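Local coordinates for protein molybdopterin biosynthesis enzyme, MoaB (Thermus thermophilus, PDB 3MCH) that probably binds molybdopterin and takes part in the biosynthesis of the molybdenum cofactor, at residues 53-56 against 57-61. Numbering follows the deposited sequence.
Sequences VLRL and WADRE
Val53 lays its CG1 methyl over one face of the Trp57 indole, one helical turn further on. Followed outward, the tryptophan first sets CB 3.4 Å from Val53 O, the carbonyl that also accepts the nearly straight bond from Trp57 N. CG stays beside that oxygen, because chi1 of -73° puts it next to the backbone N. Beyond it, Val53 CG1 stands 3.7 Å from the centroid of the five-membered ring, 16° off the normal, a CH-pi contact. Trp57 CE2 is 3.6 Å from Val53 CG1, and in the six-membered ring Trp57 CZ2 is still 3.9 Å from it. Beta-branched valine suits this buried place, since one methyl, anti to the backbone N (chi1 176°), reaches over the ring. Trp57 NE1 is hydrogen-bonded to Glu41 OE2, satisfying the polar point of a buried indole. Helix 47-60 packs here on the mixed beta-sheet of an alpha/beta fold, the tryptophan side chain touching Leu7, Ala39 and Ile66 on three neighbouring parallel strands. An alanine in place of Trp57 would probably leave the Val53 methyl without its aromatic floor and Glu41 without its indole donor. Exposed Asp59 can pair with Arg120 in a salt bridge, while its OD2 comes within 3.4 Å of Arg55 CG. Long enough to run alongside Leu56, Arg60 brings NH1 3.5 Å from the branching carbon Leu56 CG, with Leu56 CD1 over one guanidinium face. Leu56 O accepts from both Arg60 N and Glu61 N, each at 2.9 Å, the latter a wider pi-type bond.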
# COMPACT_ATOMS: atom_id res chain seq x y z
N VAL B 53 -24.71 -7.89 -3.42
CA VAL B 53 -25.04 -7.30 -2.13
C VAL B 53 -24.35 -5.95 -1.96
O VAL B 53 -24.98 -4.97 -1.57
CB VAL B 53 -24.63 -8.22 -0.96
CG1 VAL B 53 -24.91 -7.52 0.37
CG2 VAL B 53 -25.40 -9.53 -1.03
N LEU B 54 -23.06 -5.89 -2.26
CA LEU B 54 -22.32 -4.63 -2.14
C LEU B 54 -22.93 -3.58 -3.05
O LEU B 54 -23.02 -2.40 -2.69
CB LEU B 54 -20.84 -4.83 -2.49
CG LEU B 54 -20.00 -5.70 -1.56
CD1 LEU B 54 -18.57 -5.76 -2.10
CD2 LEU B 54 -20.02 -5.11 -0.15
N ARG B 55 -23.35 -4.00 -4.23
CA ARG B 55 -23.95 -3.11 -5.21
C ARG B 55 -25.28 -2.58 -4.67
O ARG B 55 -25.56 -1.38 -4.73
CB ARG B 55 -24.20 -3.86 -6.52
CG ARG B 55 -24.44 -2.96 -7.73
CD ARG B 55 -24.93 -3.78 -8.91
NE ARG B 55 -24.06 -4.92 -9.21
CZ ARG B 55 -22.84 -4.82 -9.74
NH1 ARG B 55 -22.12 -5.91 -9.97
NH2 ARG B 55 -22.34 -3.63 -10.05
N LEU B 56 -26.09 -3.49 -4.14
CA LEU B 56 -27.39 -3.16 -3.57
C LEU B 56 -27.26 -2.18 -2.41
O LEU B 56 -27.91 -1.13 -2.38
CB LEU B 56 -28.07 -4.43 -3.07
CG LEU B 56 -29.37 -4.92 -3.71
CD1 LEU B 56 -29.16 -5.20 -5.19
CD2 LEU B 56 -29.85 -6.17 -2.99
N TRP B 57 -26.42 -2.54 -1.45
CA TRP B 57 -26.20 -1.73 -0.26
C TRP B 57 -25.69 -0.32 -0.53
O TRP B 57 -26.09 0.63 0.12
CB TRP B 57 -25.25 -2.45 0.69
CG TRP B 57 -25.89 -3.62 1.39
CD1 TRP B 57 -27.12 -4.16 1.14
CD2 TRP B 57 -25.33 -4.38 2.47
NE1 TRP B 57 -27.36 -5.21 2.00
CE2 TRP B 57 -26.29 -5.36 2.83
CE3 TRP B 57 -24.12 -4.32 3.17
CZ2 TRP B 57 -26.07 -6.27 3.86
CZ3 TRP B 57 -23.90 -5.23 4.20
CH2 TRP B 57 -24.87 -6.20 4.53
N ALA B 58 -24.79 -0.19 -1.50
CA ALA B 58 -24.24 1.11 -1.83
C ALA B 58 -25.15 1.90 -2.75
O ALA B 58 -25.57 3.01 -2.43
CB ALA B 58 -22.87 0.95 -2.47
N ASP B 59 -25.47 1.31 -3.90
CA ASP B 59 -26.29 1.96 -4.90
C ASP B 59 -27.75 2.20 -4.55
O ASP B 59 -28.28 3.28 -4.80
CB ASP B 59 -26.21 1.19 -6.22
CG ASP B 59 -24.79 1.09 -6.76
OD1 ASP B 59 -23.88 1.68 -6.14
OD2 ASP B 59 -24.60 0.43 -7.80
N ARG B 60 -28.42 1.20 -3.98
CA ARG B 60 -29.83 1.36 -3.66
C ARG B 60 -30.14 1.72 -2.21
O ARG B 60 -30.88 2.68 -1.97
CB ARG B 60 -30.61 0.10 -4.04
CG ARG B 60 -32.11 0.28 -3.91
CD ARG B 60 -32.85 -0.82 -4.64
NE ARG B 60 -32.63 -2.13 -4.04
CZ ARG B 60 -33.03 -3.27 -4.59
NH1 ARG B 60 -32.79 -4.42 -3.98
NH2 ARG B 60 -33.66 -3.26 -5.75
N GLU B 61 -29.60 0.97 -1.26
CA GLU B 61 -29.86 1.24 0.15
C GLU B 61 -29.17 2.52 0.63
O GLU B 61 -29.61 3.14 1.60
CB GLU B 61 -29.41 0.06 1.02
CG GLU B 61 -30.09 -1.26 0.69
CD GLU B 61 -31.61 -1.14 0.61
OE1 GLU B 61 -32.20 -0.47 1.47
OE2 GLU B 61 -32.21 -1.74 -0.31